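Local coordinates for serine protease inhibitor 4, isoform B (Drosophila melanogaster, PDB 4P0F), which probably inhibits serine and cysteine endopeptidases as a member of the serpin family, and is seen here in its cleaved form, at residues 7-10 with 11-14; 72-75 with 76-80; 107-110 with 111-115. All coordinates share one frame; numbering follows the deposited sequence.

Contact 1 of 3, residues 7-10 with 11-14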
ATOM      1  N   HIS A   7      -4.965 -12.356 -14.461  1.00 62.06           N
ATOM      2  CA  HIS A   7      -5.419 -11.251 -13.630  1.00 60.92           C
ATOM      3  C   HIS A   7      -5.823 -11.734 -12.241  1.00 37.66           C
ATOM      4  O   HIS A   7      -5.527 -11.077 -11.233  1.00 25.82           O
ATOM      5  CB  HIS A   7      -6.596 -10.534 -14.294  1.00 80.41           C
ATOM      6  CG  HIS A   7      -6.249  -9.880 -15.594  1.00115.40           C
ATOM      7  ND1 HIS A   7      -7.152  -9.125 -16.312  1.00115.31           N
ATOM      8  CD2 HIS A   7      -5.097  -9.865 -16.306  1.00120.96           C
ATOM      9  CE1 HIS A   7      -6.572  -8.673 -17.409  1.00130.27           C
ATOM     10  NE2 HIS A   7      -5.326  -9.109 -17.430  1.00115.36           N
ATOM     11  N   GLN A   8      -6.516 -12.870 -12.188  1.00 39.45           N
ATOM     12  CA  GLN A   8      -6.928 -13.431 -10.906  1.00 27.59           C
ATOM     13  C   GLN A   8      -5.707 -13.826 -10.088  1.00 23.93           C
ATOM     14  O   GLN A   8      -5.661 -13.590  -8.887  1.00 22.54           O
ATOM     15  CB  GLN A   8      -7.840 -14.647 -11.093  1.00 35.01           C
ATOM     16  CG  GLN A   8      -9.179 -14.345 -11.736  1.00 54.53           C
ATOM     17  CD  GLN A   8     -10.104 -15.548 -11.723  1.00 73.90           C
ATOM     18  OE1 GLN A   8     -10.215 -16.274 -12.712  1.00 80.50           O
ATOM     19  NE2 GLN A   8     -10.772 -15.769 -10.595  1.00 77.65           N
ATOM     20  N   GLU A   9      -4.707 -14.415 -10.739  1.00 23.52           N
ATOM     21  CA  GLU A   9      -3.503 -14.819 -10.023  1.00 21.52           C
ATOM     22  C   GLU A   9      -2.790 -13.619  -9.430  1.00 19.54           C
ATOM     23  O   GLU A   9      -2.328 -13.666  -8.294  1.00 19.85           O
ATOM     24  CB  GLU A   9      -2.539 -15.575 -10.934  1.00 22.10           C
ATOM     25  CG  GLU A   9      -1.241 -15.963 -10.228  1.00 29.31           C
ATOM     26  CD  GLU A   9      -0.207 -16.526 -11.170  1.00 35.02           C
ATOM     27  OE1 GLU A   9      -0.501 -17.536 -11.841  1.00 37.49           O
ATOM     28  OE2 GLU A   9       0.902 -15.949 -11.236  1.00 34.76           O
ATOM     29  N   PHE A  10      -2.679 -12.549 -10.211  1.00 23.29           N
ATOM     30  CA  PHE A  10      -1.981 -11.361  -9.746  1.00 21.70           C
ATOM     31  C   PHE A  10      -2.648 -10.856  -8.472  1.00 18.89           C
ATOM     32  O   PHE A  10      -1.981 -10.532  -7.499  1.00 17.25           O
ATOM     33  CB  PHE A  10      -1.972 -10.268 -10.819  1.00 22.05           C
ATOM     34  CG  PHE A  10      -1.202  -9.037 -10.415  1.00 19.46           C
ATOM     35  CD1 PHE A  10      -1.796  -8.056  -9.636  1.00 17.61           C
ATOM     36  CD2 PHE A  10       0.110  -8.858 -10.808  1.00 21.69           C
ATOM     37  CE1 PHE A  10      -1.094  -6.936  -9.241  1.00 20.51           C
ATOM     38  CE2 PHE A  10       0.807  -7.728 -10.419  1.00 17.13           C
ATOM     39  CZ  PHE A  10       0.213  -6.770  -9.641  1.00 18.80           C
ATOM     40  N   ALA A  11      -3.974 -10.799  -8.484  1.00 18.59           N
ATOM     41  CA  ALA A  11      -4.711 -10.314  -7.328  1.00 18.75           C
ATOM     42  C   ALA A  11      -4.510 -11.229  -6.125  1.00 18.20           C
ATOM     43  O   ALA A  11      -4.270 -10.752  -5.015  1.00 16.68           O
ATOM     44  CB  ALA A  11      -6.181 -10.190  -7.661  1.00 20.96           C
ATOM     45  N   ARG A  12      -4.595 -12.540  -6.352  1.00 19.18           N
ATOM     46  CA  ARG A  12      -4.399 -13.517  -5.287  1.00 18.42           C
ATOM     47  C   ARG A  12      -3.031 -13.383  -4.642  1.00 16.57           C
ATOM     48  O   ARG A  12      -2.904 -13.392  -3.423  1.00 16.23           O
ATOM     49  CB  ARG A  12      -4.552 -14.949  -5.815  1.00 20.07           C
ATOM     50  CG  ARG A  12      -5.954 -15.389  -6.052  1.00 24.15           C
ATOM     51  CD  ARG A  12      -5.996 -16.920  -6.084  1.00 29.60           C
ATOM     52  NE  ARG A  12      -5.167 -17.440  -7.166  1.00 30.93           N
ATOM     53  CZ  ARG A  12      -5.588 -17.573  -8.421  1.00 26.17           C
ATOM     54  NH1 ARG A  12      -6.820 -17.224  -8.751  1.00 33.91           N
ATOM     55  NH2 ARG A  12      -4.776 -18.057  -9.348  1.00 34.59           N
ATOM     56  N   ARG A  13      -1.992 -13.256  -5.461  1.00 16.23           N
ATOM     57  CA  ARG A  13      -0.642 -13.193  -4.929  1.00 17.88           C
ATOM     58  C   ARG A  13      -0.401 -11.883  -4.183  1.00 15.23           C
ATOM     59  O   ARG A  13       0.251 -11.878  -3.141  1.00 15.53           O
ATOM     60  CB  ARG A  13       0.366 -13.398  -6.059  1.00 15.21           C
ATOM     61  CG  ARG A  13       0.202 -14.791  -6.624  1.00 20.39           C
ATOM     62  CD  ARG A  13       1.330 -15.250  -7.465  1.00 28.73           C
ATOM     63  NE  ARG A  13       1.162 -16.653  -7.833  1.00 28.37           N
ATOM     64  CZ  ARG A  13       2.076 -17.347  -8.493  1.00 26.74           C
ATOM     65  NH1 ARG A  13       3.214 -16.763  -8.840  1.00 31.85           N
ATOM     66  NH2 ARG A  13       1.867 -18.619  -8.796  1.00 25.36           N
ATOM     67  N   LEU A  14      -0.961 -10.788  -4.687  1.00 14.02           N
ATOM     68  CA  LEU A  14      -0.862  -9.504  -4.003  1.00 17.70           C
ATOM     69  C   LEU A  14      -1.613  -9.531  -2.673  1.00 14.45           C
ATOM     70  O   LEU A  14      -1.140  -8.980  -1.679  1.00 17.02           O
ATOM     71  CB  LEU A  14      -1.394  -8.383  -4.890  1.00 14.94           C
ATOM     72  CG  LEU A  14      -1.388  -7.000  -4.234  1.00 14.55           C
ATOM     73  CD1 LEU A  14       0.016  -6.652  -3.752  1.00 14.99           C
ATOM     74  CD2 LEU A  14      -1.903  -5.946  -5.194  1.00 18.96           C
TER

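Contact 2 of 3, residues 72-75 with 76-80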
ATOM      1  N   GLU A  72      10.484 -10.437 -18.241  1.00 25.90           N
ATOM      2  CA  GLU A  72       9.502  -9.939 -19.196  1.00 31.27           C
ATOM      3  C   GLU A  72       8.089 -10.358 -18.785  1.00 36.59           C
ATOM      4  O   GLU A  72       7.157  -9.569 -18.884  1.00 29.54           O
ATOM      5  CB  GLU A  72       9.816 -10.433 -20.614  1.00 37.66           C
ATOM      6  CG  GLU A  72       8.789 -10.003 -21.670  1.00 45.85           C
ATOM      7  CD  GLU A  72       8.636  -8.488 -21.788  1.00 63.49           C
ATOM      8  OE1 GLU A  72       7.921  -7.890 -20.952  1.00 64.59           O
ATOM      9  OE2 GLU A  72       9.215  -7.897 -22.730  1.00 54.62           O
ATOM     10  N   GLN A  73       7.923 -11.592 -18.318  1.00 30.95           N
ATOM     11  CA  GLN A  73       6.598 -12.053 -17.904  1.00 26.71           C
ATOM     12  C   GLN A  73       6.148 -11.327 -16.633  1.00 22.20           C
ATOM     13  O   GLN A  73       4.979 -10.971 -16.482  1.00 28.52           O
ATOM     14  CB  GLN A  73       6.596 -13.572 -17.702  1.00 30.90           C
ATOM     15  CG  GLN A  73       6.832 -14.340 -18.992  1.00 45.24           C
ATOM     16  CD  GLN A  73       6.750 -15.844 -18.817  1.00 63.13           C
ATOM     17  OE1 GLN A  73       6.695 -16.352 -17.697  1.00 71.58           O
ATOM     18  NE2 GLN A  73       6.739 -16.566 -19.932  1.00 61.74           N
ATOM     19  N   ILE A  74       7.083 -11.092 -15.721  1.00 22.49           N
ATOM     20  CA  ILE A  74       6.778 -10.336 -14.513  1.00 19.99           C
ATOM     21  C   ILE A  74       6.325  -8.928 -14.884  1.00 20.29           C
ATOM     22  O   ILE A  74       5.299  -8.443 -14.406  1.00 22.04           O
ATOM     23  CB  ILE A  74       8.003 -10.254 -13.582  1.00 18.65           C
ATOM     24  CG1 ILE A  74       8.340 -11.634 -13.017  1.00 27.12           C
ATOM     25  CG2 ILE A  74       7.780  -9.256 -12.452  1.00 20.63           C
ATOM     26  CD1 ILE A  74       9.715 -11.680 -12.359  1.00 25.29           C
ATOM     27  N   ALA A  75       7.103  -8.277 -15.746  1.00 18.53           N
ATOM     28  CA  ALA A  75       6.813  -6.915 -16.150  1.00 22.16           C
ATOM     29  C   ALA A  75       5.437  -6.843 -16.798  1.00 20.16           C
ATOM     30  O   ALA A  75       4.643  -5.938 -16.511  1.00 25.10           O
ATOM     31  CB  ALA A  75       7.881  -6.402 -17.105  1.00 24.03           C
ATOM     32  N   HIS A  76       5.151  -7.803 -17.667  1.00 23.35           N
ATOM     33  CA  HIS A  76       3.874  -7.811 -18.355  1.00 24.62           C
ATOM     34  C   HIS A  76       2.706  -7.954 -17.378  1.00 22.25           C
ATOM     35  O   HIS A  76       1.636  -7.392 -17.604  1.00 25.59           O
ATOM     36  CB  HIS A  76       3.822  -8.930 -19.387  1.00 27.97           C
ATOM     37  CG  HIS A  76       2.639  -8.836 -20.298  1.00 48.19           C
ATOM     38  ND1 HIS A  76       2.448  -7.773 -21.154  1.00 65.34           N
ATOM     39  CD2 HIS A  76       1.576  -9.656 -20.470  1.00 60.64           C
ATOM     40  CE1 HIS A  76       1.323  -7.948 -21.824  1.00 64.43           C
ATOM     41  NE2 HIS A  76       0.775  -9.083 -21.428  1.00 59.32           N
ATOM     42  N   SER A  77       2.908  -8.686 -16.288  1.00 23.97           N
ATOM     43  CA  SER A  77       1.818  -8.916 -15.342  1.00 23.34           C
ATOM     44  C   SER A  77       1.433  -7.607 -14.652  1.00 25.96           C
ATOM     45  O   SER A  77       0.258  -7.382 -14.355  1.00 26.36           O
ATOM     46  CB  SER A  77       2.188  -9.994 -14.311  1.00 24.35           C
ATOM     47  OG  SER A  77       3.128  -9.538 -13.357  1.00 26.17           O
ATOM     48  N   PHE A  78       2.416  -6.741 -14.418  1.00 19.68           N
ATOM     49  CA  PHE A  78       2.146  -5.434 -13.830  1.00 18.35           C
ATOM     50  C   PHE A  78       1.567  -4.483 -14.860  1.00 21.24           C
ATOM     51  O   PHE A  78       0.714  -3.658 -14.528  1.00 22.11           O
ATOM     52  CB  PHE A  78       3.416  -4.841 -13.205  1.00 22.20           C
ATOM     53  CG  PHE A  78       3.743  -5.432 -11.863  1.00 18.25           C
ATOM     54  CD1 PHE A  78       4.436  -6.628 -11.776  1.00 18.24           C
ATOM     55  CD2 PHE A  78       3.311  -4.833 -10.702  1.00 18.48           C
ATOM     56  CE1 PHE A  78       4.715  -7.197 -10.552  1.00 17.35           C
ATOM     57  CE2 PHE A  78       3.593  -5.391  -9.471  1.00 18.53           C
ATOM     58  CZ  PHE A  78       4.295  -6.577  -9.399  1.00 15.32           C
ATOM     59  N   HIS A  79       2.003  -4.600 -16.110  1.00 24.88           N
ATOM     60  CA  HIS A  79       1.481  -3.726 -17.157  1.00 26.15           C
ATOM     61  C   HIS A  79      -0.016  -3.878 -17.301  1.00 25.37           C
ATOM     62  O   HIS A  79      -0.740  -2.897 -17.487  1.00 26.75           O
ATOM     63  CB  HIS A  79       2.122  -4.015 -18.508  1.00 24.82           C
ATOM     64  CG  HIS A  79       1.563  -3.177 -19.615  1.00 27.76           C
ATOM     65  ND1 HIS A  79       1.869  -1.842 -19.761  1.00 33.06           N
ATOM     66  CD2 HIS A  79       0.692  -3.473 -20.606  1.00 34.91           C
ATOM     67  CE1 HIS A  79       1.228  -1.356 -20.807  1.00 31.56           C
ATOM     68  NE2 HIS A  79       0.505  -2.324 -21.338  1.00 46.70           N
ATOM     69  N   GLN A  80      -0.473  -5.127 -17.240  1.00 33.50           N
ATOM     70  CA  GLN A  80      -1.893  -5.426 -17.391  1.00 43.65           C
ATOM     71  C   GLN A  80      -2.732  -4.610 -16.412  1.00 36.43           C
ATOM     72  O   GLN A  80      -3.774  -4.071 -16.777  1.00 37.20           O
ATOM     73  CB  GLN A  80      -2.148  -6.923 -17.191  1.00 48.69           C
ATOM     74  CG  GLN A  80      -1.689  -7.791 -18.356  1.00 57.76           C
ATOM     75  CD  GLN A  80      -2.010  -9.262 -18.154  1.00 77.90           C
ATOM     76  OE1 GLN A  80      -1.646  -9.858 -17.139  1.00 80.65           O
ATOM     77  NE2 GLN A  80      -2.704  -9.855 -19.123  1.00 69.50           N
TER

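Contact 3 of 3, residues 107-110 with 111-115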
ATOM      1  N   GLN A 107      19.846  -1.423 -21.242  1.00 23.71           N
ATOM      2  CA  GLN A 107      18.741  -1.311 -22.190  1.00 25.23           C
ATOM      3  C   GLN A 107      17.498  -2.110 -21.778  1.00 23.34           C
ATOM      4  O   GLN A 107      16.389  -1.579 -21.809  1.00 23.30           O
ATOM      5  CB  GLN A 107      19.191  -1.749 -23.585  1.00 28.86           C
ATOM      6  CG  GLN A 107      18.140  -1.515 -24.662  1.00 35.57           C
ATOM      7  CD  GLN A 107      18.591  -1.978 -26.036  1.00 60.48           C
ATOM      8  OE1 GLN A 107      19.788  -2.081 -26.314  1.00 66.50           O
ATOM      9  NE2 GLN A 107      17.629  -2.265 -26.904  1.00 70.41           N
ATOM     10  N   GLU A 108      17.662  -3.370 -21.385  1.00 24.11           N
ATOM     11  CA  GLU A 108      16.496  -4.195 -21.065  1.00 26.01           C
ATOM     12  C   GLU A 108      15.747  -3.672 -19.834  1.00 25.17           C
ATOM     13  O   GLU A 108      14.518  -3.617 -19.829  1.00 20.81           O
ATOM     14  CB  GLU A 108      16.906  -5.653 -20.853  1.00 26.07           C
ATOM     15  CG  GLU A 108      15.749  -6.599 -20.517  1.00 27.78           C
ATOM     16  CD  GLU A 108      14.769  -6.790 -21.671  1.00 45.15           C
ATOM     17  OE1 GLU A 108      15.007  -6.241 -22.768  1.00 42.78           O
ATOM     18  OE2 GLU A 108      13.759  -7.501 -21.483  1.00 45.29           O
ATOM     19  N   PHE A 109      16.491  -3.310 -18.790  1.00 21.67           N
ATOM     20  CA  PHE A 109      15.928  -2.697 -17.585  1.00 22.05           C
ATOM     21  C   PHE A 109      15.122  -1.452 -17.951  1.00 20.98           C
ATOM     22  O   PHE A 109      13.966  -1.284 -17.547  1.00 19.49           O
ATOM     23  CB  PHE A 109      17.074  -2.354 -16.620  1.00 20.29           C
ATOM     24  CG  PHE A 109      16.644  -1.823 -15.269  1.00 17.34           C
ATOM     25  CD1 PHE A 109      15.784  -2.534 -14.457  1.00 17.15           C
ATOM     26  CD2 PHE A 109      17.170  -0.634 -14.790  1.00 18.38           C
ATOM     27  CE1 PHE A 109      15.435  -2.059 -13.204  1.00 19.57           C
ATOM     28  CE2 PHE A 109      16.833  -0.156 -13.544  1.00 21.22           C
ATOM     29  CZ  PHE A 109      15.951  -0.869 -12.747  1.00 19.15           C
ATOM     30  N   ASP A 110      15.744  -0.585 -18.733  1.00 19.64           N
ATOM     31  CA  ASP A 110      15.115   0.652 -19.177  1.00 21.13           C
ATOM     32  C   ASP A 110      13.856   0.371 -19.986  1.00 20.17           C
ATOM     33  O   ASP A 110      12.823   1.018 -19.787  1.00 23.09           O
ATOM     34  CB  ASP A 110      16.097   1.475 -20.017  1.00 22.14           C
ATOM     35  CG  ASP A 110      15.508   2.796 -20.478  1.00 36.44           C
ATOM     36  OD1 ASP A 110      15.023   3.557 -19.625  1.00 37.35           O
ATOM     37  OD2 ASP A 110      15.511   3.060 -21.693  1.00 44.99           O
ATOM     38  N   GLN A 111      13.940  -0.590 -20.906  1.00 21.20           N
ATOM     39  CA  GLN A 111      12.812  -0.895 -21.790  1.00 22.59           C
ATOM     40  C   GLN A 111      11.628  -1.510 -21.036  1.00 24.68           C
ATOM     41  O   GLN A 111      10.472  -1.167 -21.297  1.00 22.48           O
ATOM     42  CB  GLN A 111      13.256  -1.834 -22.907  1.00 26.41           C
ATOM     43  CG  GLN A 111      14.089  -1.153 -23.979  1.00 42.97           C
ATOM     44  CD  GLN A 111      13.251  -0.324 -24.933  1.00 67.77           C
ATOM     45  OE1 GLN A 111      13.002   0.858 -24.694  1.00 68.06           O
ATOM     46  NE2 GLN A 111      12.812  -0.942 -26.024  1.00 89.36           N
ATOM     47  N   LEU A 112      11.913  -2.418 -20.112  1.00 20.44           N
ATOM     48  CA  LEU A 112      10.854  -3.023 -19.319  1.00 20.71           C
ATOM     49  C   LEU A 112      10.207  -1.986 -18.416  1.00 24.95           C
ATOM     50  O   LEU A 112       8.987  -1.963 -18.257  1.00 22.46           O
ATOM     51  CB  LEU A 112      11.388  -4.182 -18.480  1.00 20.98           C
ATOM     52  CG  LEU A 112      11.821  -5.428 -19.259  1.00 24.25           C
ATOM     53  CD1 LEU A 112      12.400  -6.448 -18.303  1.00 27.32           C
ATOM     54  CD2 LEU A 112      10.668  -6.033 -20.038  1.00 25.10           C
ATOM     55  N   LEU A 113      11.015  -1.128 -17.811  1.00 18.67           N
ATOM     56  CA  LEU A 113      10.449  -0.093 -16.950  1.00 20.91           C
ATOM     57  C   LEU A 113       9.547   0.848 -17.739  1.00 22.50           C
ATOM     58  O   LEU A 113       8.458   1.179 -17.292  1.00 19.60           O
ATOM     59  CB  LEU A 113      11.541   0.714 -16.260  1.00 17.59           C
ATOM     60  CG  LEU A 113      12.315   0.046 -15.127  1.00 21.24           C
ATOM     61  CD1 LEU A 113      13.450   0.972 -14.716  1.00 21.46           C
ATOM     62  CD2 LEU A 113      11.429  -0.280 -13.941  1.00 23.35           C
ATOM     63  N   SER A 114      10.001   1.283 -18.914  1.00 19.02           N
ATOM     64  CA  SER A 114       9.249   2.243 -19.707  1.00 20.01           C
ATOM     65  C   SER A 114       7.986   1.644 -20.325  1.00 21.37           C
ATOM     66  O   SER A 114       6.908   2.218 -20.206  1.00 24.14           O
ATOM     67  CB  SER A 114      10.135   2.821 -20.822  1.00 24.68           C
ATOM     68  OG  SER A 114      11.346   3.327 -20.291  1.00 52.73           O
ATOM     69  N   LYS A 115       8.114   0.492 -20.978  1.00 21.47           N
ATOM     70  CA  LYS A 115       7.016  -0.064 -21.764  1.00 23.07           C
ATOM     71  C   LYS A 115       5.997  -0.813 -20.908  1.00 22.02           C
ATOM     72  O   LYS A 115       4.805  -0.775 -21.201  1.00 23.57           O
ATOM     73  CB  LYS A 115       7.546  -1.010 -22.846  1.00 23.88           C
ATOM     74  CG  LYS A 115       8.347  -0.345 -23.949  1.00 26.43           C
ATOM     75  CD  LYS A 115       8.865  -1.390 -24.919  1.00 26.89           C
ATOM     76  CE  LYS A 115       9.448  -0.774 -26.172  1.00 33.60           C
ATOM     77  NZ  LYS A 115       9.986  -1.825 -27.079  1.00 42.80           N
TER

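Contact 1 of 3, residues 7-10 with 11-14
F10 and L14 meet one turn apart on the buried side of helix 6-28, the N-terminal helix of this serpin. F10 CE1 lies 4.2 Å from L14 CD2, a light apolar touch between a ring atom and a methyl. Four residues apart, they share a flank of the helix. CG of F10 is anti to its backbone N (chi1 -177°), as is CG of L14, and this leads each side chain along that flank. They are buried mainly by L370 of strand 370-377 and by F39 and Q42 of helix 38-49. A11 is buried as well and sits against L370. The F10 ring also meets F78 of helix 71-84 edge-to-face.

The tightly packed part is the partly exposed flank of E9 and R13. They form an i to i+4 salt bridge, with E9 OE2 3.4 Å from R13 NH1. The two flat groups are stacked, their planes only 20° apart. E9 OE2 sits over the centre of the R13 guanidinium, so no N-H points at it and the attraction is one of charges alone. The R13 chain is extended from CG to NE and carries the aliphatic part past E9 CG. R13 NH1 also makes a weak hydrogen bond to L66 O.

The loose, solvent side is that of Q8 and R12. R12 bends at chi3 (-61°) and folds back along the helix. One face of its guanidinium then rests near Q8 O and E9 CA.

Four regular i to i+4 backbone bonds tie the stretch together, from A11 N to H7 O through L14 N to F10 O. At the exposed edge, R12 NH1 comes to 3.6 Å from Q8 CB, while R12 NH2 lies 3.5 Å from E9 CA.

Contact 2 of 3, residues 72-75 with 76-80
The F78 ring meets I74 O at its edge, close to the ring plane, with F78 CD1 3.3 Å from the oxygen. Both residues belong to helix 71-84 of the serpin fold and are one turn apart. The ring also meets F117, whose plane is inclined by about 30°. Helix 38-49 reaches the ring too, through Q42, T43 and A46. I74 runs beside F78 and points the same way. Its CG2 approaches F78 CE1 at 4.2 Å, so the branch methyl lies alongside the ring.

The two histidine rings take another course. CG of H76 is anti to the backbone N (chi1 -169°), and the ring leads away from residues 72-75. H76 CB stays close to E72 O, at 3.4 Å. H79 also keeps only its CB near A75 O, while its ND1 is hydrogen-bonded to the backbone oxygen of Q116. H76 ND1 has a weak bond to the side-chain oxygen of the same Q116. Both imidazoles are thus turned to the segment that follows helix 107-115.

I74 O is the polar centre of this turn. S77 OG donates to it across 2.6 Å, a short bond. The weak bonds from S77 N and F78 N reach the same oxygen. This concentration of donors goes with slightly irregular backbone bonding, since F78 N also has a weak bond to A75 O. S77 N keeps its ordinary bond to Q73 O; H76 N bonds to E72 O and H79 N to A75 O. The serine rotation lets OG reach I74 O: with chi1 at 73°, OG stands between the backbone N and the carbonyl carbon, which turns it back on that oxygen.

Contact 3 of 3, residues 107-110 with 111-115
S114 gives two hydrogen bonds to D110 O, one from its backbone and one from its side chain. S114 N lies 3.0 Å from D110 O, and S114 OG is 2.8 Å from that same oxygen. The two donors reach it from opposite faces of the carbonyl plane. The hydroxyl is placed by chi1 of -53°, with OG anti to the carbonyl carbon. The remaining i to i+4 carbonyls are each met by one amide: Q107 O by Q111 N, E108 O by L112 N, F109 O by L113 N and Q111 O by K115 N.

The apolar side rests on F109. L113 CD1 sits over one face of its ring, 3.7 Å from the centroid and 14° off the normal, a CH-pi contact. E108 bends at chi2, which brings OE2 to 3.6 Å from L112 CG, a contact without a bond.

Helix 107-115 is the connection between the parallel strands 91-100 and 120-124. F109 and L113 pack on I97 of the first strand. L112 faces P71, E72 and A75 of helix 71-84, and a backbone bond ties L113 to S119 just before the second strand.

In the fold
Contact 2 is the middle member of the three. Its centre is 12 Å from that of contact 1 and 12 Å from that of contact 3. Contacts 1 and 3 do not touch, with centres 23 Å apart and nearest atoms about 13 Å apart. Contact 1 meets contact 2 through aromatic packing, F10 CZ to F78 CE2 at 3.7 Å. Contact 2 meets contact 3 through A75 CB and L112 CD2, 4.1 Å apart, and E72 OE1 also lies 3.4 Å from L112 CD2. Helix 71-84 therefore bridges the N-terminal helix 6-28 and helix 107-115. The three follow one another along the chain and lie in the helical part of the serpin fold.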